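Side-chain contacts in bifunctional GH43-CE protein (Bacteroides eggerthii, PDB 6MLY), which probably acts on arabinoxylan, combining a family 43 glycosidase, likely a beta-xylosidase, with a carbohydrate esterase on one chain: residues G350-T355 and N368-R373; L398-R403 and N473-Q478; I419-G424 and G457-S462; A430-V435 and M562-F567. All coordinates share one frame; numbering follows the deposited sequence.

Contact 1 of 4, residues G350-T355 and N368-R373; sequences GYLRLT and NILTQR
An apolar contact in the interior of the concanavalin A-like beta sandwich brings L352 of strand 352-355 against L370 of strand 370-373, each strand belonging to a different one of the two facing sheets. The leucines reach tip to tip across the gap, with L352 CD2 lying 3.6 Å from L370 CD2. Both have CG swung anti to the backbone N and beside the carbonyl carbon (chi1 161° in L352 and -172° in L370), which directs the branched ends at one another. Two residues along, L354 takes a different course: its CG lies beside the backbone N, and CD1 approaches the backbone carbonyl of N368, at 4.0 Å from N368 O. The polar end of N368 is occupied by another partner, since its ND2 donates to D339 O. Around the leucine pair, L491 touches L352, W332 and W334 touch L370, and F505 closes on L354, continuing the hydrophobic filling between the sheets. Each strand makes its backbone bonds within its own sheet, for example L352 with F505 and I369 with N335. No hydrogen bond spans the two segments, which implies that the sheets are held together here by dispersion and the exclusion of water.

Contact 2 of 4, residues L398-R403 and N473-Q478; sequences LSLFQR and NVLKMQ
The interior of the concanavalin A-like sandwich receives L400, from strand 395-401 of one sheet, against L475 near the end of edge strand 469-476 in the other and M477 just beyond it. The methionine contributes only its terminal methyl: M477 CE lies 3.5 Å from L400 CD1 and 3.7 Å from L400 CB, and is also near CG. The two side chains cross at about a right angle, and the methionine chain bends at its last torsion, where CE meets L400. L475 meets the root of the same side chain, its CD2 sitting 3.9 Å from L400 CB. K476, between them, is the centre of an inverse gamma turn, with a weak bond of 2.9 Å from M477 N to L475 O; both flanking side chains point toward L400. F489 and A446 also border L400, F459 adds an aromatic wall, and C448 touches both L400 and M477. Beyond this apolar patch, Q478 lies near Q402, but its OE1 accepts from K404 NZ and its backbone O from Y487 OH. Apolar side chains turned inward from two facing antiparallel sheets are typical of a beta sandwich such as this concanavalin A-like one.

Contact 3 of 4, residues I419-G424 and G457-S462; sequences IVMVNG and GYFYYS
With CG between its backbone N and carbonyl carbon (chi1 78°), Y461 brings its ring to I419, while M421, with CG anti to N (chi1 156°) and extended beyond it, sends its thioether to F459. Both pairs lie inside the concanavalin A-like beta sandwich, where strand 418-423 of one sheet faces strand 456-462 of the other; the touching parts run in opposite directions, 178° apart. I419 uses two branches against the tyrosine. Its CD1 comes within 3.3 Å of Y461 CD1 and also reaches CE1, while CG2 sits at the base of the ring, 3.7 Å from Y461 CG and near CB and CD2; the two side chains cross at about a right angle, and the CD1 methyl meets the ring obliquely. V442, F444 and L437 also touch I419, and I471 and V435 lie against Y461. An alanine in place of Y461 is likely to open a gap beside I419, leaving its CD1 without the ring carbons it rests on. Within its own sheet strand 418-423 pairs through backbone bonds, as M421 does with V432 of the neighbouring strand 430-436. At the second pair the methyl leads: M421 CE is 3.5 Å from F459 CD1 and 3.8 Å from F459 CE1. The sulfur follows obliquely in a Met-aromatic contact, M421 SD standing 5.2 Å from the centroid of the F459 ring.

Contact 4 of 4, residues A430-V435 and M562-F567; sequences AEVEKV and MKQAAF
Q564, in the first turn of helix 563-577, meets V432 and E433 of strand 430-436 across the boundary between the concanavalin A-like module and the esterase module. Its CB is still distant from the strand, but CG, set anti to the backbone N (chi1 171°), makes the first approach and lies 4.3 Å from V432 CG1, a loose apolar contact. The chain then bends at chi2 (64°), so that CD and the amide turn aside from the valine and the two polar atoms part. OE1 heads toward the carboxylate of E433 and stops 3.7 Å from E433 OE1. This is a meeting of two acceptors and forms no hydrogen bond; the side chains cross at about a right angle, with the carboxylate and amide planes 33° apart. Each oxygen has its own donor: Q568 NE2, one turn further along the helix, serves Q564 OE1, while the backbone N of G472 serves E433 OE1. Such donors would probably offset the mutual repulsion of the two oxygens. The other branch of the amide, NE2, rests over the backbone of N473, at 3.6 Å from N473 CA. The strand is the outermost of its sheet, and residues of strand 469-476, at the edge of the facing sheet, fill in beside it. On the esterase side, the helix start is fastened to its own module by K563, whose NZ forms salt bridges with D521 and D535, and by F567, stacked on Y537 of strand 533-537.

Overall arrangement
Contacts 1, 2 and 3 all bridge the two sheets of the same sandwich, and contact 4 leads from its edge to the esterase module. Contacts 1 and 2 have centres about 18 Å apart yet meet where I369 CD1 lies 4.0 Å from F401 CE1. Contact 3 is nested within the chain loop that contact 2 closes, their centres about 9 Å apart, and L475 N probably bonds to G457 O at 2.9 Å. Contact 4 shares a sheet with contact 3 through neighbouring strands 418-423 and 430-436, at about 10 Å between centres. Contacts 1 and 4 lie farthest apart, about 28 Å between centres. All four are remote from the sodium site and the predicted glycosidase residues.

Contact 1 of 4, residues G350-T355 and N368-R373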
loop_
_atom_site.group_PDB
_atom_site.type_symbol
_atom_site.label_atom_id
_atom_site.label_comp_id
_atom_site.label_asym_id
_atom_site.label_seq_id
_atom_site.Cartn_x
_atom_site.Cartn_y
_atom_site.Cartn_z
ATOM N N GLY A 350 9.788 19.476 21.151
ATOM C CA GLY A 350 10.157 18.152 20.648
ATOM C C GLY A 350 9.009 17.461 19.921
ATOM O O GLY A 350 9.195 16.373 19.349
ATOM N N TYR A 351 7.828 18.097 19.933
ATOM C CA TYR A 351 6.597 17.540 19.379
ATOM C C TYR A 351 5.965 18.526 18.382
ATOM O O TYR A 351 5.998 19.753 18.575
ATOM C CB TYR A 351 5.608 17.221 20.505
ATOM C CG TYR A 351 6.035 16.135 21.466
ATOM C CD1 TYR A 351 7.001 16.365 22.432
ATOM C CD2 TYR A 351 5.454 14.877 21.430
ATOM C CE1 TYR A 351 7.394 15.376 23.321
ATOM C CE2 TYR A 351 5.836 13.876 22.308
ATOM C CZ TYR A 351 6.808 14.125 23.261
ATOM O OH TYR A 351 7.181 13.144 24.139
ATOM N N LEU A 352 5.398 17.968 17.304
ATOM C CA LEU A 352 4.475 18.661 16.399
ATOM C C LEU A 352 3.052 18.467 16.931
ATOM O O LEU A 352 2.653 17.329 17.207
ATOM C CB LEU A 352 4.614 18.069 14.993
ATOM C CG LEU A 352 3.449 18.338 14.040
ATOM C CD1 LEU A 352 3.416 19.798 13.623
ATOM C CD2 LEU A 352 3.533 17.442 12.817
ATOM N N ARG A 353 2.300 19.564 17.073
ATOM C CA ARG A 353 0.944 19.508 17.623
ATOM C C ARG A 353 -0.052 20.047 16.592
ATOM O O ARG A 353 -0.186 21.261 16.431
ATOM C CB ARG A 353 0.844 20.295 18.935
ATOM C CG ARG A 353 -0.556 20.325 19.537
ATOM C CD ARG A 353 -0.610 20.977 20.906
ATOM N NE ARG A 353 -0.039 20.116 21.931
ATOM C CZ ARG A 353 -0.141 20.323 23.240
ATOM N NH1 ARG A 353 -0.771 21.388 23.702
ATOM N NH2 ARG A 353 0.396 19.462 24.084
ATOM N N LEU A 354 -0.759 19.123 15.930
ATOM C CA LEU A 354 -1.876 19.445 15.045
ATOM C C LEU A 354 -3.151 19.553 15.891
ATOM O O LEU A 354 -3.482 18.625 16.614
ATOM C CB LEU A 354 -2.009 18.352 13.978
ATOM C CG LEU A 354 -0.723 17.976 13.244
ATOM C CD1 LEU A 354 -0.967 16.838 12.268
ATOM C CD2 LEU A 354 -0.136 19.179 12.523
ATOM N N THR A 355 -3.831 20.701 15.807
ATOM C CA THR A 355 -5.092 20.962 16.502
ATOM C C THR A 355 -6.210 21.092 15.463
ATOM O O THR A 355 -5.975 21.492 14.325
ATOM C CB THR A 355 -4.982 22.209 17.392
ATOM O OG1 THR A 355 -3.925 21.993 18.328
ATOM C CG2 THR A 355 -6.250 22.534 18.152
ATOM N N ASN A 368 -4.614 20.658 7.232
ATOM C CA ASN A 368 -3.395 20.440 8.007
ATOM C C ASN A 368 -3.000 18.957 7.974
ATOM O O ASN A 368 -2.506 18.417 8.963
ATOM C CB ASN A 368 -3.525 21.004 9.425
ATOM C CG ASN A 368 -3.755 22.503 9.426
ATOM O OD1 ASN A 368 -4.591 23.007 8.681
ATOM N ND2 ASN A 368 -3.015 23.228 10.249
ATOM N N ILE A 369 -3.200 18.319 6.815
ATOM C CA ILE A 369 -2.594 17.028 6.523
ATOM C C ILE A 369 -1.171 17.300 6.007
ATOM O O ILE A 369 -0.998 17.942 4.966
ATOM C CB ILE A 369 -3.451 16.220 5.524
ATOM C CG1 ILE A 369 -4.871 15.986 6.049
ATOM C CG2 ILE A 369 -2.769 14.907 5.160
ATOM C CD1 ILE A 369 -5.755 15.191 5.113
ATOM N N LEU A 370 -0.173 16.816 6.763
ATOM C CA LEU A 370 1.260 17.070 6.544
ATOM C C LEU A 370 1.879 15.869 5.819
ATOM O O LEU A 370 1.602 14.740 6.187
ATOM C CB LEU A 370 1.910 17.283 7.915
ATOM C CG LEU A 370 3.363 17.749 7.904
ATOM C CD1 LEU A 370 3.481 19.168 7.365
ATOM C CD2 LEU A 370 3.973 17.651 9.295
ATOM N N THR A 371 2.721 16.112 4.801
ATOM C CA THR A 371 3.122 15.034 3.885
ATOM C C THR A 371 4.587 15.131 3.437
ATOM O O THR A 371 5.152 16.213 3.329
ATOM C CB THR A 371 2.252 15.033 2.624
ATOM O OG1 THR A 371 2.729 16.078 1.778
ATOM C CG2 THR A 371 0.779 15.218 2.914
ATOM N N GLN A 372 5.166 13.955 3.168
ATOM C CA GLN A 372 6.367 13.763 2.365
ATOM C C GLN A 372 6.037 12.755 1.256
ATOM O O GLN A 372 4.979 12.135 1.277
ATOM C CB GLN A 372 7.533 13.256 3.213
ATOM C CG GLN A 372 7.919 14.190 4.350
ATOM C CD GLN A 372 9.286 13.890 4.918
ATOM O OE1 GLN A 372 10.132 13.272 4.276
ATOM N NE2 GLN A 372 9.524 14.355 6.132
ATOM N N ARG A 373 6.947 12.598 0.290
ATOM C CA ARG A 373 6.763 11.660 -0.824
ATOM C C ARG A 373 6.966 10.227 -0.304
ATOM O O ARG A 373 7.587 10.021 0.738
ATOM C CB ARG A 373 7.730 11.993 -1.972
ATOM C CG ARG A 373 7.475 13.333 -2.651
ATOM C CD ARG A 373 8.540 13.686 -3.680
ATOM N NE ARG A 373 8.281 14.945 -4.377
ATOM C CZ ARG A 373 8.631 16.152 -3.934
ATOM N NH1 ARG A 373 9.442 16.275 -2.899
ATOM N NH2 ARG A 373 8.158 17.237 -4.520
#

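Contact 2 of 4, residues L398-R403 and N473-Q478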
loop_
_atom_site.group_PDB
_atom_site.type_symbol
_atom_site.label_atom_id
_atom_site.label_comp_id
_atom_site.label_asym_id
_atom_site.label_seq_id
_atom_site.Cartn_x
_atom_site.Cartn_y
_atom_site.Cartn_z
ATOM N N LEU A 398 -1.493 8.082 10.799
ATOM C CA LEU A 398 -0.616 8.079 9.624
ATOM C C LEU A 398 -1.419 7.545 8.431
ATOM O O LEU A 398 -2.254 6.655 8.605
ATOM C CB LEU A 398 0.597 7.191 9.923
ATOM C CG LEU A 398 1.677 7.134 8.845
ATOM C CD1 LEU A 398 2.501 8.411 8.844
ATOM C CD2 LEU A 398 2.578 5.927 9.047
ATOM N N SER A 399 -1.179 8.105 7.237
ATOM C CA SER A 399 -1.908 7.701 6.030
ATOM C C SER A 399 -0.952 7.534 4.844
ATOM O O SER A 399 0.017 8.273 4.717
ATOM C CB SER A 399 -3.003 8.683 5.697
ATOM O OG SER A 399 -3.489 8.475 4.374
ATOM N N LEU A 400 -1.237 6.532 4.004
ATOM C CA LEU A 400 -0.800 6.503 2.620
ATOM C C LEU A 400 -1.915 7.157 1.802
ATOM O O LEU A 400 -3.017 6.615 1.718
ATOM C CB LEU A 400 -0.536 5.059 2.179
ATOM C CG LEU A 400 0.528 4.319 2.987
ATOM C CD1 LEU A 400 0.632 2.861 2.566
ATOM C CD2 LEU A 400 1.882 4.997 2.871
ATOM N N PHE A 401 -1.612 8.334 1.235
ATOM C CA PHE A 401 -2.628 9.333 0.928
ATOM C C PHE A 401 -2.761 9.561 -0.584
ATOM O O PHE A 401 -1.826 10.019 -1.241
ATOM C CB PHE A 401 -2.300 10.638 1.656
ATOM C CG PHE A 401 -3.299 11.743 1.429
ATOM C CD1 PHE A 401 -4.471 11.800 2.168
ATOM C CD2 PHE A 401 -3.065 12.726 0.477
ATOM C CE1 PHE A 401 -5.392 12.814 1.958
ATOM C CE2 PHE A 401 -3.985 13.743 0.269
ATOM C CZ PHE A 401 -5.144 13.787 1.009
ATOM N N GLN A 402 -3.942 9.214 -1.111
ATOM C CA GLN A 402 -4.486 9.785 -2.343
ATOM C C GLN A 402 -6.022 9.691 -2.287
ATOM O O GLN A 402 -6.598 9.808 -1.209
ATOM C CB GLN A 402 -3.875 9.125 -3.581
ATOM C CG GLN A 402 -3.846 10.064 -4.783
ATOM C CD GLN A 402 -3.468 9.361 -6.059
ATOM O OE1 GLN A 402 -2.433 8.709 -6.140
ATOM N NE2 GLN A 402 -4.304 9.498 -7.074
ATOM N N ARG A 403 -6.685 9.517 -3.438
ATOM C CA ARG A 403 -8.133 9.369 -3.497
ATOM C C ARG A 403 -8.502 8.028 -2.863
ATOM O O ARG A 403 -9.367 7.966 -1.998
ATOM C CB ARG A 403 -8.634 9.426 -4.942
ATOM C CG ARG A 403 -10.126 9.169 -5.102
ATOM C CD ARG A 403 -10.489 8.866 -6.543
ATOM N NE ARG A 403 -11.922 8.971 -6.790
ATOM C CZ ARG A 403 -12.546 10.073 -7.202
ATOM N NH1 ARG A 403 -11.858 11.173 -7.467
ATOM N NH2 ARG A 403 -13.859 10.068 -7.351
ATOM N N ASN A 473 -6.338 -4.797 6.591
ATOM C CA ASN A 473 -6.010 -5.422 5.302
ATOM C C ASN A 473 -4.838 -4.669 4.651
ATOM O O ASN A 473 -4.265 -3.736 5.239
ATOM C CB ASN A 473 -7.235 -5.508 4.381
ATOM C CG ASN A 473 -7.832 -4.164 4.014
ATOM O OD1 ASN A 473 -7.246 -3.120 4.283
ATOM N ND2 ASN A 473 -9.007 -4.177 3.406
ATOM N N VAL A 474 -4.470 -5.123 3.448
ATOM C CA VAL A 474 -3.506 -4.450 2.576
ATOM C C VAL A 474 -4.250 -3.375 1.776
ATOM O O VAL A 474 -5.404 -3.567 1.383
ATOM C CB VAL A 474 -2.793 -5.449 1.641
ATOM C CG1 VAL A 474 -3.721 -6.008 0.568
ATOM C CG2 VAL A 474 -1.560 -4.846 0.994
ATOM N N LEU A 475 -3.567 -2.249 1.538
ATOM C CA LEU A 475 -4.066 -1.176 0.681
ATOM C C LEU A 475 -3.523 -1.374 -0.738
ATOM O O LEU A 475 -2.356 -1.061 -1.002
ATOM C CB LEU A 475 -3.620 0.173 1.253
ATOM C CG LEU A 475 -4.039 1.398 0.440
ATOM C CD1 LEU A 475 -5.538 1.625 0.556
ATOM C CD2 LEU A 475 -3.269 2.637 0.873
ATOM N N LYS A 476 -4.369 -1.888 -1.640
ATOM C CA LYS A 476 -4.022 -2.002 -3.064
ATOM C C LYS A 476 -4.003 -0.600 -3.687
ATOM O O LYS A 476 -5.009 -0.141 -4.229
ATOM C CB LYS A 476 -4.996 -2.920 -3.812
ATOM C CG LYS A 476 -4.913 -4.398 -3.454
ATOM C CD LYS A 476 -3.508 -4.963 -3.490
ATOM C CE LYS A 476 -3.474 -6.477 -3.451
ATOM N NZ LYS A 476 -3.912 -7.083 -4.731
ATOM N N MET A 477 -2.845 0.061 -3.589
ATOM C CA MET A 477 -2.642 1.409 -4.101
ATOM C C MET A 477 -2.920 1.425 -5.612
ATOM O O MET A 477 -2.461 0.539 -6.331
ATOM C CB MET A 477 -1.200 1.872 -3.850
ATOM C CG MET A 477 -0.883 2.130 -2.388
ATOM S SD MET A 477 0.920 2.112 -2.050
ATOM C CE MET A 477 0.985 3.453 -0.828
ATOM N N GLN A 478 -3.692 2.419 -6.070
ATOM C CA GLN A 478 -3.866 2.692 -7.499
ATOM C C GLN A 478 -3.578 4.178 -7.771
ATOM O O GLN A 478 -4.001 5.066 -7.008
ATOM C CB GLN A 478 -5.265 2.301 -7.987
ATOM C CG GLN A 478 -5.364 2.241 -9.511
ATOM C CD GLN A 478 -6.772 2.249 -10.062
ATOM O OE1 GLN A 478 -7.754 2.058 -9.346
ATOM N NE2 GLN A 478 -6.879 2.472 -11.361
#

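Contact 3 of 4, residues I419-G424 and G457-S462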
loop_
_atom_site.group_PDB
_atom_site.type_symbol
_atom_site.label_atom_id
_atom_site.label_comp_id
_atom_site.label_asym_id
_atom_site.label_seq_id
_atom_site.Cartn_x
_atom_site.Cartn_y
_atom_site.Cartn_z
ATOM N N ILE A 419 -7.557 2.041 18.458
ATOM C CA ILE A 419 -6.661 1.991 17.314
ATOM C C ILE A 419 -7.446 1.391 16.142
ATOM O O ILE A 419 -8.089 0.364 16.303
ATOM C CB ILE A 419 -5.396 1.172 17.633
ATOM C CG1 ILE A 419 -4.582 1.809 18.763
ATOM C CG2 ILE A 419 -4.567 0.971 16.371
ATOM C CD1 ILE A 419 -3.401 0.981 19.213
ATOM N N VAL A 420 -7.377 2.039 14.974
ATOM C CA VAL A 420 -8.241 1.719 13.833
ATOM C C VAL A 420 -7.430 1.830 12.531
ATOM O O VAL A 420 -6.556 2.683 12.408
ATOM C CB VAL A 420 -9.475 2.648 13.816
ATOM C CG1 VAL A 420 -10.234 2.582 12.499
ATOM C CG2 VAL A 420 -10.414 2.370 14.981
ATOM N N MET A 421 -7.720 0.928 11.583
ATOM C CA MET A 421 -7.350 1.072 10.184
ATOM C C MET A 421 -8.622 1.288 9.363
ATOM O O MET A 421 -9.646 0.670 9.625
ATOM C CB MET A 421 -6.641 -0.164 9.623
ATOM C CG MET A 421 -6.791 -0.263 8.108
ATOM S SD MET A 421 -5.836 -1.565 7.309
ATOM C CE MET A 421 -5.644 -0.840 5.678
ATOM N N VAL A 422 -8.511 2.138 8.341
ATOM C CA VAL A 422 -9.531 2.319 7.325
ATOM C C VAL A 422 -8.894 2.015 5.961
ATOM O O VAL A 422 -7.704 2.283 5.751
ATOM C CB VAL A 422 -10.125 3.741 7.384
ATOM C CG1 VAL A 422 -11.110 4.002 6.254
ATOM C CG2 VAL A 422 -10.776 4.029 8.730
ATOM N N ASN A 423 -9.693 1.444 5.050
ATOM C CA ASN A 423 -9.295 1.218 3.660
ATOM C C ASN A 423 -10.290 1.936 2.738
ATOM O O ASN A 423 -11.431 1.498 2.591
ATOM C CB ASN A 423 -9.192 -0.274 3.336
ATOM C CG ASN A 423 -8.779 -0.548 1.906
ATOM O OD1 ASN A 423 -9.427 -0.086 0.971
ATOM N ND2 ASN A 423 -7.715 -1.316 1.727
ATOM N N GLY A 424 -9.823 3.025 2.108
ATOM C CA GLY A 424 -10.644 3.887 1.250
ATOM C C GLY A 424 -10.455 3.620 -0.238
ATOM O O GLY A 424 -10.715 4.508 -1.047
ATOM N N GLY A 457 0.235 -1.429 0.357
ATOM C CA GLY A 457 0.544 -0.744 1.611
ATOM C C GLY A 457 0.084 -1.551 2.814
ATOM O O GLY A 457 -1.111 -1.834 2.955
ATOM N N TYR A 458 1.043 -1.936 3.668
ATOM C CA TYR A 458 0.770 -2.622 4.932
ATOM C C TYR A 458 0.840 -1.608 6.080
ATOM O O TYR A 458 1.804 -0.847 6.180
ATOM C CB TYR A 458 1.780 -3.749 5.186
ATOM C CG TYR A 458 2.111 -4.614 3.996
ATOM C CD1 TYR A 458 1.121 -5.257 3.268
ATOM C CD2 TYR A 458 3.430 -4.815 3.612
ATOM C CE1 TYR A 458 1.429 -6.060 2.179
ATOM C CE2 TYR A 458 3.755 -5.612 2.525
ATOM C CZ TYR A 458 2.753 -6.236 1.804
ATOM O OH TYR A 458 3.089 -7.019 0.735
ATOM N N PHE A 459 -0.178 -1.622 6.949
ATOM C CA PHE A 459 -0.219 -0.774 8.140
ATOM C C PHE A 459 -0.013 -1.622 9.400
ATOM O O PHE A 459 -0.448 -2.773 9.460
ATOM C CB PHE A 459 -1.549 -0.024 8.222
ATOM C CG PHE A 459 -1.796 0.913 7.069
ATOM C CD1 PHE A 459 -2.458 0.477 5.932
ATOM C CD2 PHE A 459 -1.359 2.229 7.115
ATOM C CE1 PHE A 459 -2.681 1.343 4.870
ATOM C CE2 PHE A 459 -1.584 3.091 6.052
ATOM C CZ PHE A 459 -2.245 2.647 4.930
ATOM N N TYR A 460 0.656 -1.023 10.391
ATOM C CA TYR A 460 0.868 -1.608 11.711
ATOM C C TYR A 460 0.588 -0.544 12.780
ATOM O O TYR A 460 0.586 0.657 12.476
ATOM C CB TYR A 460 2.310 -2.095 11.895
ATOM C CG TYR A 460 2.850 -3.052 10.862
ATOM C CD1 TYR A 460 3.170 -4.358 11.199
ATOM C CD2 TYR A 460 3.104 -2.642 9.564
ATOM C CE1 TYR A 460 3.695 -5.241 10.270
ATOM C CE2 TYR A 460 3.626 -3.514 8.621
ATOM C CZ TYR A 460 3.923 -4.818 8.975
ATOM O OH TYR A 460 4.442 -5.673 8.050
ATOM N N TYR A 461 0.368 -1.000 14.023
ATOM C CA TYR A 461 0.402 -0.137 15.208
ATOM C C TYR A 461 1.411 -0.724 16.202
ATOM O O TYR A 461 1.997 -1.767 15.944
ATOM C CB TYR A 461 -0.998 0.048 15.798
ATOM C CG TYR A 461 -1.523 -1.099 16.624
ATOM C CD1 TYR A 461 -1.231 -1.205 17.976
ATOM C CD2 TYR A 461 -2.347 -2.064 16.067
ATOM C CE1 TYR A 461 -1.719 -2.251 18.743
ATOM C CE2 TYR A 461 -2.849 -3.114 16.820
ATOM C CZ TYR A 461 -2.536 -3.207 18.166
ATOM O OH TYR A 461 -3.020 -4.237 18.919
ATOM N N SER A 462 1.623 -0.019 17.316
ATOM C CA SER A 462 2.540 -0.453 18.362
ATOM C C SER A 462 2.357 0.417 19.615
ATOM O O SER A 462 2.057 1.601 19.505
ATOM C CB SER A 462 3.963 -0.447 17.861
ATOM O OG SER A 462 4.883 -0.672 18.917
#

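Contact 4 of 4, residues A430-V435 and M562-F567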
loop_
_atom_site.group_PDB
_atom_site.type_symbol
_atom_site.label_atom_id
_atom_site.label_comp_id
_atom_site.label_asym_id
_atom_site.label_seq_id
_atom_site.Cartn_x
_atom_site.Cartn_y
_atom_site.Cartn_z
ATOM N N ALA A 430 -13.842 2.119 4.759
ATOM C CA ALA A 430 -14.140 0.857 5.393
ATOM C C ALA A 430 -13.196 0.637 6.583
ATOM O O ALA A 430 -12.002 0.377 6.390
ATOM C CB ALA A 430 -14.014 -0.246 4.369
ATOM N N GLU A 431 -13.741 0.755 7.803
ATOM C CA GLU A 431 -13.022 0.374 9.021
ATOM C C GLU A 431 -12.942 -1.157 9.039
ATOM O O GLU A 431 -13.965 -1.832 9.032
ATOM C CB GLU A 431 -13.663 0.962 10.286
ATOM C CG GLU A 431 -15.184 1.027 10.272
ATOM C CD GLU A 431 -15.832 1.308 11.621
ATOM O OE1 GLU A 431 -15.273 2.119 12.395
ATOM O OE2 GLU A 431 -16.897 0.715 11.898
ATOM N N VAL A 432 -11.711 -1.681 9.021
ATOM C CA VAL A 432 -11.435 -3.102 8.816
ATOM C C VAL A 432 -11.332 -3.799 10.179
ATOM O O VAL A 432 -12.097 -4.716 10.475
ATOM C CB VAL A 432 -10.152 -3.301 7.985
ATOM C CG1 VAL A 432 -9.723 -4.760 7.930
ATOM C CG2 VAL A 432 -10.301 -2.730 6.582
ATOM N N GLU A 433 -10.363 -3.353 10.983
ATOM C CA GLU A 433 -10.002 -3.957 12.261
ATOM C C GLU A 433 -9.971 -2.842 13.309
ATOM O O GLU A 433 -9.803 -1.663 12.960
ATOM C CB GLU A 433 -8.657 -4.675 12.121
ATOM C CG GLU A 433 -8.204 -5.416 13.365
ATOM C CD GLU A 433 -6.865 -6.123 13.223
ATOM O OE1 GLU A 433 -6.561 -6.608 12.094
ATOM O OE2 GLU A 433 -6.119 -6.171 14.242
ATOM N N LYS A 434 -10.144 -3.217 14.582
ATOM C CA LYS A 434 -10.274 -2.251 15.659
ATOM C C LYS A 434 -9.785 -2.863 16.974
ATOM O O LYS A 434 -10.351 -3.847 17.438
ATOM C CB LYS A 434 -11.736 -1.815 15.765
ATOM C CG LYS A 434 -12.023 -0.770 16.830
ATOM C CD LYS A 434 -13.265 0.046 16.540
ATOM C CE LYS A 434 -14.466 -0.809 16.186
ATOM N NZ LYS A 434 -15.696 0.004 16.038
ATOM N N VAL A 435 -8.738 -2.264 17.553
ATOM C CA VAL A 435 -8.184 -2.665 18.848
ATOM C C VAL A 435 -8.426 -1.525 19.832
ATOM O O VAL A 435 -8.259 -0.364 19.471
ATOM C CB VAL A 435 -6.683 -3.012 18.751
ATOM C CG1 VAL A 435 -6.044 -3.236 20.116
ATOM C CG2 VAL A 435 -6.439 -4.216 17.854
ATOM N N MET A 562 -12.394 -14.003 2.907
ATOM C CA MET A 562 -12.473 -13.759 4.360
ATOM C C MET A 562 -11.242 -14.323 5.084
ATOM O O MET A 562 -11.321 -14.688 6.253
ATOM C CB MET A 562 -13.745 -14.379 4.947
ATOM C CG MET A 562 -15.008 -13.635 4.554
ATOM S SD MET A 562 -16.321 -13.773 5.801
ATOM C CE MET A 562 -16.665 -15.529 5.768
ATOM N N LYS A 563 -10.102 -14.350 4.389
ATOM C CA LYS A 563 -8.831 -14.783 4.969
ATOM C C LYS A 563 -8.350 -13.776 6.023
ATOM O O LYS A 563 -7.628 -14.145 6.947
ATOM C CB LYS A 563 -7.779 -14.936 3.868
ATOM C CG LYS A 563 -7.544 -13.676 3.048
ATOM C CD LYS A 563 -6.598 -13.870 1.900
ATOM C CE LYS A 563 -6.523 -12.643 1.026
ATOM N NZ LYS A 563 -5.391 -12.754 0.085
ATOM N N GLN A 564 -8.730 -12.503 5.855
ATOM C CA GLN A 564 -8.390 -11.417 6.789
ATOM C C GLN A 564 -9.049 -11.673 8.155
ATOM O O GLN A 564 -8.450 -11.379 9.191
ATOM C CB GLN A 564 -8.803 -10.065 6.194
ATOM C CG GLN A 564 -8.706 -8.886 7.160
ATOM C CD GLN A 564 -7.300 -8.579 7.627
ATOM O OE1 GLN A 564 -7.080 -8.223 8.807
ATOM N NE2 GLN A 564 -6.335 -8.690 6.699
ATOM N N ALA A 565 -10.276 -12.213 8.149
ATOM C CA ALA A 565 -11.042 -12.509 9.387
ATOM C C ALA A 565 -10.376 -13.637 10.193
ATOM O O ALA A 565 -10.375 -13.606 11.423
ATOM C CB ALA A 565 -12.472 -12.866 9.048
ATOM N N ALA A 566 -9.831 -14.630 9.480
ATOM C CA ALA A 566 -9.143 -15.771 10.075
ATOM C C ALA A 566 -7.881 -15.310 10.814
ATOM O O ALA A 566 -7.533 -15.862 11.858
ATOM C CB ALA A 566 -8.809 -16.779 9.003
ATOM N N PHE A 567 -7.203 -14.300 10.261
ATOM C CA PHE A 567 -5.958 -13.787 10.831
ATOM C C PHE A 567 -6.223 -13.128 12.193
ATOM O O PHE A 567 -5.481 -13.349 13.156
ATOM C CB PHE A 567 -5.276 -12.806 9.875
ATOM C CG PHE A 567 -3.919 -12.362 10.355
ATOM C CD1 PHE A 567 -2.852 -13.249 10.368
ATOM C CD2 PHE A 567 -3.714 -11.076 10.833
ATOM C CE1 PHE A 567 -1.604 -12.853 10.828
ATOM C CE2 PHE A 567 -2.467 -10.682 11.292
ATOM C CZ PHE A 567 -1.413 -11.570 11.289
#